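Local structure of mitochondrial dynamics protein MID49 (Mus musculus, 4WOY) at residues V88-A93 against S202-Q207; S113-F118 against R127-L132. The protein is required for mitochondrial fission, recruiting the dynamin-related GTPase Drp1 to the mitochondrial surface and regulating its GTPase activity. The protein carries 1 engineered substitution. All coordinates share one frame; numbering follows the deposited sequence.

Interaction 1: residues V88-A93 against S202-Q207; sequences VDTVAA and SNLWLQ. Engineered in segment 88-93: A93 (natural residue Arg).
L204 reaches across to T90 and A92 with a single methyl, CD1. Its side chain leaves the backbone toward the 88-93 loop, but CB lies 6.3 Å from A92 CB and makes no contact there. CG comes closer without touching, 5.2 Å from the same A92 CB. Here the chain forks. With CG opposite the carbonyl carbon (chi1 -60°) and CD1 continuing the line from CA (chi2 180°), the leucine is stretched out and CD1 becomes its foremost atom. CD2 turns toward the T90 methyl yet stops 4.7 Å from CG2. CD1 alone arrives, 4.0 Å from A92 CB and 4.0 Å from T90 OG1. T90 OG1 and A92 CB are themselves 4.1 Å apart, so the three atoms make a nearly equilateral triangle in a surface contact burying 93 Å². The threonine and leucine side chains run past each other in opposite directions.

The 88-93 loop joins strands 82-86 and 97-102, an antiparallel pair in the mixed sheet of the nucleotidyltransferase-like domain, within the predicted cytoplasmic part of the protein, and L204 sits just before strand 205-208, which pairs with 97-102. L204 also rests on C97 and A99 of that middle strand, while W205 after it is buried and gives its NE1 to L124 O. T90 OG1 lies within hydrogen-bonding reach of G87 O and A92 O inside its own loop; its one proton cannot serve both, and the approach to A92 O is doubtfully short. A93, an engineered residue in place of arginine, points its CB away from 202-207. A92 CB touches A201.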
ATOM      1  N   VAL A  88       6.335 -11.921 -14.786  1.00 41.18           N
ATOM      2  CA  VAL A  88       7.591 -11.926 -15.504  1.00 40.12           C
ATOM      3  C   VAL A  88       7.653 -13.121 -16.500  1.00 44.87           C
ATOM      4  O   VAL A  88       8.478 -13.147 -17.408  1.00 46.58           O
ATOM      5  CB  VAL A  88       8.759 -11.962 -14.496  1.00 42.71           C
ATOM      6  CG1 VAL A  88       8.996 -13.388 -13.972  1.00 47.22           C
ATOM      7  CG2 VAL A  88      10.009 -11.421 -15.107  1.00 45.96           C
ATOM      8  N   ASP A  89       6.753 -14.085 -16.340  1.00 47.87           N
ATOM      9  CA  ASP A  89       6.697 -15.262 -17.204  1.00 42.02           C
ATOM     10  C   ASP A  89       5.533 -15.205 -18.200  1.00 39.80           C
ATOM     11  O   ASP A  89       5.374 -16.093 -19.036  1.00 51.34           O
ATOM     12  CB  ASP A  89       6.577 -16.537 -16.361  1.00 52.40           C
ATOM     13  CG  ASP A  89       7.818 -16.813 -15.507  1.00 57.24           C
ATOM     14  OD1 ASP A  89       8.960 -16.481 -15.904  1.00 62.35           O
ATOM     15  OD2 ASP A  89       7.642 -17.366 -14.405  1.00 55.94           O
ATOM     16  N   THR A  90       4.729 -14.152 -18.130  1.00 37.91           N
ATOM     17  CA  THR A  90       3.698 -13.946 -19.130  1.00 37.01           C
ATOM     18  C   THR A  90       4.246 -13.107 -20.296  1.00 42.22           C
ATOM     19  O   THR A  90       5.393 -12.695 -20.256  1.00 39.58           O
ATOM     20  CB  THR A  90       2.461 -13.269 -18.528  1.00 34.84           C
ATOM     21  OG1 THR A  90       2.810 -11.955 -18.062  1.00 38.82           O
ATOM     22  CG2 THR A  90       1.953 -14.060 -17.370  1.00 40.31           C
ATOM     23  N   VAL A  91       3.431 -12.883 -21.331  1.00 43.70           N
ATOM     24  CA  VAL A  91       3.858 -12.092 -22.485  1.00 41.43           C
ATOM     25  C   VAL A  91       4.060 -10.591 -22.157  1.00 39.32           C
ATOM     26  O   VAL A  91       4.920  -9.939 -22.740  1.00 41.10           O
ATOM     27  CB  VAL A  91       2.869 -12.266 -23.650  1.00 39.62           C
ATOM     28  CG1 VAL A  91       3.010 -13.666 -24.248  1.00 40.66           C
ATOM     29  CG2 VAL A  91       1.443 -11.991 -23.200  1.00 37.58           C
ATOM     30  N   ALA A  92       3.288 -10.054 -21.216  1.00 37.43           N
ATOM     31  CA  ALA A  92       3.691  -8.837 -20.507  1.00 37.61           C
ATOM     32  C   ALA A  92       4.761  -9.409 -19.632  1.00 52.03           C
ATOM     33  O   ALA A  92       4.523 -10.403 -18.971  1.00 79.37           O
ATOM     34  CB  ALA A  92       2.562  -8.226 -19.691  1.00 35.73           C
ATOM     35  N   ALA A  93       5.939  -8.842 -19.610  1.00 43.16           N
ATOM     36  CA  ALA A  93       7.012  -9.495 -18.864  1.00 40.62           C
ATOM     37  C   ALA A  93       7.268  -8.641 -17.671  1.00 40.09           C
ATOM     38  O   ALA A  93       8.311  -8.025 -17.541  1.00 41.81           O
ATOM     39  CB  ALA A  93       8.256  -9.660 -19.728  1.00 20.00           C
ATOM     40  N   SER A 202      -3.946  -5.049 -17.766  1.00 59.67           N
ATOM     41  CA  SER A 202      -4.948  -4.780 -16.744  1.00 60.78           C
ATOM     42  C   SER A 202      -5.701  -6.044 -16.411  1.00 61.34           C
ATOM     43  O   SER A 202      -6.398  -6.117 -15.398  1.00 68.71           O
ATOM     44  CB  SER A 202      -5.918  -3.673 -17.189  1.00 72.93           C
ATOM     45  OG  SER A 202      -5.493  -2.385 -16.768  1.00 80.60           O
ATOM     46  N   ASN A 203      -5.528  -7.067 -17.233  1.00 43.10           N
ATOM     47  CA  ASN A 203      -5.978  -8.381 -16.815  1.00 40.92           C
ATOM     48  C   ASN A 203      -5.103  -8.900 -15.654  1.00 39.36           C
ATOM     49  O   ASN A 203      -5.582  -9.605 -14.779  1.00 38.11           O
ATOM     50  CB  ASN A 203      -5.958  -9.347 -18.004  1.00 40.46           C
ATOM     51  CG  ASN A 203      -6.937  -8.940 -19.102  1.00 41.96           C
ATOM     52  OD1 ASN A 203      -8.033  -8.446 -18.824  1.00 42.72           O
ATOM     53  ND2 ASN A 203      -6.524  -9.116 -20.358  1.00 42.68           N
ATOM     54  N   LEU A 204      -3.841  -8.492 -15.609  1.00 39.77           N
ATOM     55  CA  LEU A 204      -2.954  -8.920 -14.535  1.00 43.34           C
ATOM     56  C   LEU A 204      -3.252  -8.241 -13.189  1.00 43.96           C
ATOM     57  O   LEU A 204      -3.761  -7.118 -13.142  1.00 40.14           O
ATOM     58  CB  LEU A 204      -1.494  -8.682 -14.914  1.00 39.46           C
ATOM     59  CG  LEU A 204      -1.053  -9.434 -16.176  1.00 39.80           C
ATOM     60  CD1 LEU A 204       0.388  -9.153 -16.493  1.00 41.24           C
ATOM     61  CD2 LEU A 204      -1.276 -10.926 -16.045  1.00 38.10           C
ATOM     62  N   TRP A 205      -2.931  -8.954 -12.115  1.00 38.62           N
ATOM     63  CA  TRP A 205      -3.045  -8.478 -10.737  1.00 37.77           C
ATOM     64  C   TRP A 205      -1.738  -7.818 -10.302  1.00 42.88           C
ATOM     65  O   TRP A 205      -0.682  -8.120 -10.852  1.00 42.16           O
ATOM     66  CB  TRP A 205      -3.385  -9.647  -9.803  1.00 36.68           C
ATOM     67  CG  TRP A 205      -4.725 -10.178 -10.106  1.00 36.48           C
ATOM     68  CD1 TRP A 205      -5.132 -10.777 -11.264  1.00 36.08           C
ATOM     69  CD2 TRP A 205      -5.875 -10.110  -9.265  1.00 37.00           C
ATOM     70  NE1 TRP A 205      -6.465 -11.085 -11.195  1.00 36.25           N
ATOM     71  CE2 TRP A 205      -6.944 -10.694  -9.980  1.00 36.94           C
ATOM     72  CE3 TRP A 205      -6.100  -9.621  -7.974  1.00 37.78           C
ATOM     73  CZ2 TRP A 205      -8.214 -10.800  -9.444  1.00 37.77           C
ATOM     74  CZ3 TRP A 205      -7.356  -9.725  -7.450  1.00 38.66           C
ATOM     75  CH2 TRP A 205      -8.405 -10.313  -8.180  1.00 38.73           C
ATOM     76  N   LEU A 206      -1.804  -6.914  -9.329  1.00 38.97           N
ATOM     77  CA  LEU A 206      -0.603  -6.258  -8.856  1.00 39.66           C
ATOM     78  C   LEU A 206      -0.096  -6.946  -7.565  1.00 38.90           C
ATOM     79  O   LEU A 206      -0.857  -7.238  -6.634  1.00 38.57           O
ATOM     80  CB  LEU A 206      -0.894  -4.784  -8.619  1.00 41.21           C
ATOM     81  CG  LEU A 206       0.260  -3.870  -8.256  1.00 42.27           C
ATOM     82  CD1 LEU A 206       1.070  -3.614  -9.518  1.00 43.32           C
ATOM     83  CD2 LEU A 206      -0.271  -2.597  -7.694  1.00 43.68           C
ATOM     84  N   GLN A 207       1.193  -7.223  -7.507  1.00 39.00           N
ATOM     85  CA  GLN A 207       1.738  -7.832  -6.309  1.00 38.68           C
ATOM     86  C   GLN A 207       1.765  -6.812  -5.188  1.00 44.99           C
ATOM     87  O   GLN A 207       2.217  -5.683  -5.363  1.00 40.42           O
ATOM     88  CB  GLN A 207       3.149  -8.357  -6.536  1.00 43.98           C
ATOM     89  CG  GLN A 207       3.754  -8.966  -5.290  1.00 39.10           C
ATOM     90  CD  GLN A 207       5.189  -9.404  -5.491  1.00 40.07           C
ATOM     91  OE1 GLN A 207       6.053  -8.605  -5.877  1.00 45.23           O
ATOM     92  NE2 GLN A 207       5.451 -10.685  -5.258  1.00 40.04           N
TER

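Interaction 2: residues S113-F118 against R127-L132; sequences SPWDRF and RVLLEL
F118 and L129 make the CH-pi contact between these segments: L129 CD2 stands 3.7 Å from the F118 ring centroid, only 4° off the normal. R117 CG lies over the opposite face, so the ring is sandwiched between a leucine methyl and its neighbour's aliphatic chain. Apolar contacts fill in around it. V128 CG1 meets the ring edge in its plane, 3.8 Å from F118 CD1; CG1 is carried opposite the backbone N (chi1 177°). L132 CD2 comes obliquely to within 3.7 Å of F118 CZ, and W115 CZ3 only brushes L129 CD2 at 4.4 Å.

Between the segments lies the two-stranded hairpin 119-120/123-124, which turns the chain back so that helix 126-139 packs on the loop before it; L124 of the hairpin touches W115, F118 and L129.

At the exposed rim the R117 guanidinium packs on apolar atoms: bent at chi3 (-83°), R117 lays one guanidinium face against F118 CZ, and its NH2 meets L132 CD1 obliquely at 3.7 Å. Polar side-chain bonds of the loop do not involve the helix segment: S113 OG accepts from W115 N in an ST turn and W115 NE1 binds E76 O; D116 OD1 forms a salt bridge with R102.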
ATOM      1  N   SER A 113     -17.621 -21.972 -11.576  1.00 39.79           N
ATOM      2  CA  SER A 113     -17.219 -21.002 -10.565  1.00 38.26           C
ATOM      3  C   SER A 113     -17.864 -19.636 -10.780  1.00 41.69           C
ATOM      4  O   SER A 113     -17.903 -19.141 -11.904  1.00 41.93           O
ATOM      5  CB  SER A 113     -15.709 -20.835 -10.553  1.00 36.66           C
ATOM      6  OG  SER A 113     -15.370 -19.703  -9.768  1.00 39.43           O
ATOM      7  N   PRO A 114     -18.343 -19.011  -9.689  1.00 41.04           N
ATOM      8  CA  PRO A 114     -18.941 -17.671  -9.764  1.00 36.63           C
ATOM      9  C   PRO A 114     -17.945 -16.636 -10.263  1.00 38.75           C
ATOM     10  O   PRO A 114     -18.339 -15.612 -10.817  1.00 40.01           O
ATOM     11  CB  PRO A 114     -19.360 -17.386  -8.303  1.00 37.27           C
ATOM     12  CG  PRO A 114     -18.471 -18.318  -7.461  1.00 37.27           C
ATOM     13  CD  PRO A 114     -18.348 -19.546  -8.303  1.00 38.24           C
ATOM     14  N   TRP A 115     -16.659 -16.907 -10.102  1.00 33.40           N
ATOM     15  CA  TRP A 115     -15.669 -15.982 -10.595  1.00 31.70           C
ATOM     16  C   TRP A 115     -15.480 -16.073 -12.124  1.00 41.33           C
ATOM     17  O   TRP A 115     -14.788 -15.219 -12.716  1.00 36.65           O
ATOM     18  CB  TRP A 115     -14.335 -16.219  -9.887  1.00 30.96           C
ATOM     19  CG  TRP A 115     -14.412 -16.102  -8.385  1.00 31.24           C
ATOM     20  CD1 TRP A 115     -14.204 -17.105  -7.470  1.00 36.88           C
ATOM     21  CD2 TRP A 115     -14.712 -14.914  -7.621  1.00 38.57           C
ATOM     22  NE1 TRP A 115     -14.357 -16.612  -6.189  1.00 33.84           N
ATOM     23  CE2 TRP A 115     -14.668 -15.276  -6.255  1.00 36.65           C
ATOM     24  CE3 TRP A 115     -15.033 -13.590  -7.961  1.00 33.67           C
ATOM     25  CZ2 TRP A 115     -14.932 -14.355  -5.230  1.00 36.42           C
ATOM     26  CZ3 TRP A 115     -15.281 -12.674  -6.937  1.00 34.38           C
ATOM     27  CH2 TRP A 115     -15.226 -13.062  -5.591  1.00 41.95           C
ATOM     28  N   ASP A 116     -16.059 -17.100 -12.761  1.00 38.91           N
ATOM     29  CA  ASP A 116     -15.845 -17.300 -14.205  1.00 47.75           C
ATOM     30  C   ASP A 116     -16.350 -16.120 -15.062  1.00 41.22           C
ATOM     31  O   ASP A 116     -15.800 -15.863 -16.136  1.00 34.25           O
ATOM     32  CB  ASP A 116     -16.505 -18.584 -14.712  1.00 44.94           C
ATOM     33  CG  ASP A 116     -15.794 -19.837 -14.254  1.00 43.58           C
ATOM     34  OD1 ASP A 116     -14.636 -19.756 -13.793  1.00 38.55           O
ATOM     35  OD2 ASP A 116     -16.400 -20.918 -14.377  1.00 46.88           O
ATOM     36  N   ARG A 117     -17.353 -15.381 -14.584  1.00 33.28           N
ATOM     37  CA  ARG A 117     -17.855 -14.240 -15.354  1.00 35.21           C
ATOM     38  C   ARG A 117     -16.810 -13.114 -15.493  1.00 35.21           C
ATOM     39  O   ARG A 117     -16.961 -12.222 -16.332  1.00 41.44           O
ATOM     40  CB  ARG A 117     -19.122 -13.682 -14.738  1.00 34.60           C
ATOM     41  CG  ARG A 117     -18.894 -13.043 -13.427  1.00 44.49           C
ATOM     42  CD  ARG A 117     -20.153 -12.358 -12.958  1.00 50.28           C
ATOM     43  NE  ARG A 117     -20.274 -11.037 -13.546  1.00 51.12           N
ATOM     44  CZ  ARG A 117     -21.046 -10.077 -13.048  1.00 55.55           C
ATOM     45  NH1 ARG A 117     -21.772 -10.299 -11.952  1.00 53.01           N
ATOM     46  NH2 ARG A 117     -21.087  -8.892 -13.645  1.00 60.58           N
ATOM     47  N   PHE A 118     -15.761 -13.159 -14.676  1.00 37.01           N
ATOM     48  CA  PHE A 118     -14.675 -12.194 -14.769  1.00 34.40           C
ATOM     49  C   PHE A 118     -13.507 -12.734 -15.570  1.00 33.66           C
ATOM     50  O   PHE A 118     -12.417 -12.155 -15.566  1.00 29.02           O
ATOM     51  CB  PHE A 118     -14.228 -11.784 -13.366  1.00 39.11           C
ATOM     52  CG  PHE A 118     -15.362 -11.338 -12.512  1.00 37.91           C
ATOM     53  CD1 PHE A 118     -15.996 -10.120 -12.772  1.00 34.07           C
ATOM     54  CD2 PHE A 118     -15.852 -12.160 -11.497  1.00 33.01           C
ATOM     55  CE1 PHE A 118     -17.083  -9.706 -11.999  1.00 42.06           C
ATOM     56  CE2 PHE A 118     -16.937 -11.755 -10.723  1.00 38.30           C
ATOM     57  CZ  PHE A 118     -17.561 -10.521 -10.983  1.00 37.76           C
ATOM     58  N   ARG A 127      -9.036  -6.250 -14.253  1.00 30.71           N
ATOM     59  CA  ARG A 127      -9.677  -5.110 -14.903  1.00 28.51           C
ATOM     60  C   ARG A 127     -11.189  -5.229 -14.924  1.00 34.14           C
ATOM     61  O   ARG A 127     -11.879  -4.248 -14.677  1.00 33.88           O
ATOM     62  CB  ARG A 127      -9.188  -4.935 -16.344  1.00 34.33           C
ATOM     63  CG  ARG A 127     -10.067  -3.992 -17.188  1.00 39.09           C
ATOM     64  CD  ARG A 127      -9.552  -3.845 -18.611  1.00 44.43           C
ATOM     65  NE  ARG A 127      -9.499  -5.134 -19.311  1.00 58.19           N
ATOM     66  CZ  ARG A 127     -10.541  -5.713 -19.912  1.00 58.16           C
ATOM     67  NH1 ARG A 127     -11.737  -5.120 -19.912  1.00 56.40           N
ATOM     68  NH2 ARG A 127     -10.385  -6.885 -20.522  1.00 51.14           N
ATOM     69  N   VAL A 128     -11.702  -6.410 -15.242  1.00 36.86           N
ATOM     70  CA  VAL A 128     -13.144  -6.624 -15.276  1.00 37.09           C
ATOM     71  C   VAL A 128     -13.721  -6.576 -13.854  1.00 38.92           C
ATOM     72  O   VAL A 128     -14.781  -5.978 -13.608  1.00 46.70           O
ATOM     73  CB  VAL A 128     -13.493  -7.956 -15.979  1.00 37.24           C
ATOM     74  CG1 VAL A 128     -15.002  -8.219 -15.944  1.00 34.00           C
ATOM     75  CG2 VAL A 128     -12.987  -7.924 -17.430  1.00 35.00           C
ATOM     76  N   LEU A 129     -12.996  -7.165 -12.911  1.00 28.22           N
ATOM     77  CA  LEU A 129     -13.359  -7.052 -11.509  1.00 37.97           C
ATOM     78  C   LEU A 129     -13.407  -5.596 -11.065  1.00 39.47           C
ATOM     79  O   LEU A 129     -14.341  -5.187 -10.396  1.00 37.75           O
ATOM     80  CB  LEU A 129     -12.362  -7.825 -10.664  1.00 34.31           C
ATOM     81  CG  LEU A 129     -12.859  -9.266 -10.619  1.00 45.37           C
ATOM     82  CD1 LEU A 129     -11.720 -10.245 -10.360  1.00 45.09           C
ATOM     83  CD2 LEU A 129     -13.962  -9.349  -9.535  1.00 45.29           C
ATOM     84  N   LEU A 130     -12.407  -4.822 -11.485  1.00 37.00           N
ATOM     85  CA  LEU A 130     -12.333  -3.402 -11.203  1.00 40.64           C
ATOM     86  C   LEU A 130     -13.543  -2.648 -11.747  1.00 44.39           C
ATOM     87  O   LEU A 130     -14.135  -1.846 -11.024  1.00 45.73           O
ATOM     88  CB  LEU A 130     -11.051  -2.813 -11.774  1.00 40.70           C
ATOM     89  CG  LEU A 130      -9.824  -2.914 -10.880  1.00 36.20           C
ATOM     90  CD1 LEU A 130      -8.636  -2.326 -11.604  1.00 45.98           C
ATOM     91  CD2 LEU A 130     -10.060  -2.197  -9.554  1.00 34.96           C
ATOM     92  N   GLU A 131     -13.930  -2.936 -12.989  1.00 40.33           N
ATOM     93  CA  GLU A 131     -15.108  -2.299 -13.591  1.00 50.35           C
ATOM     94  C   GLU A 131     -16.376  -2.536 -12.744  1.00 45.72           C
ATOM     95  O   GLU A 131     -17.176  -1.629 -12.535  1.00 49.09           O
ATOM     96  CB  GLU A 131     -15.371  -2.856 -14.999  1.00 57.60           C
ATOM     97  CG  GLU A 131     -14.265  -2.675 -16.016  1.00 76.76           C
ATOM     98  CD  GLU A 131     -14.589  -3.370 -17.353  1.00 86.28           C
ATOM     99  OE1 GLU A 131     -15.379  -4.346 -17.322  1.00 87.31           O
ATOM    100  OE2 GLU A 131     -14.032  -2.968 -18.409  1.00 85.92           O
ATOM    101  N   LEU A 132     -16.543  -3.762 -12.254  1.00 40.88           N
ATOM    102  CA  LEU A 132     -17.721  -4.111 -11.481  1.00 40.07           C
ATOM    103  C   LEU A 132     -17.783  -3.343 -10.171  1.00 34.07           C
ATOM    104  O   LEU A 132     -18.800  -2.793  -9.826  1.00 46.84           O
ATOM    105  CB  LEU A 132     -17.759  -5.611 -11.192  1.00 41.12           C
ATOM    106  CG  LEU A 132     -18.996  -6.038 -10.384  1.00 39.78           C
ATOM    107  CD1 LEU A 132     -20.203  -6.177 -11.278  1.00 38.18           C
ATOM    108  CD2 LEU A 132     -18.721  -7.300  -9.597  1.00 37.21           C
TER

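How the interactions relate
Following the chain from the N terminus, the 88-93 loop comes first, after strand 82-86. Strand 97-102 and the loop 113-118 follow; then a short hairpin leads to helix 126-139, where interaction 2 closes its small loop. Just under seventy further residues pass before 202-207 returns to 88-93 as interaction 1, so interaction 2 is nested inside the larger loop. Their centres are about 17 Å apart, yet they meet directly: N203 OD1 lies 3.3 Å from R127 NH2, a probable hydrogen bond, and W205 CZ2 packs 3.7 Å from L129 CD1. The start of helix 126-139 thus adjoins the approach to strand 205-208.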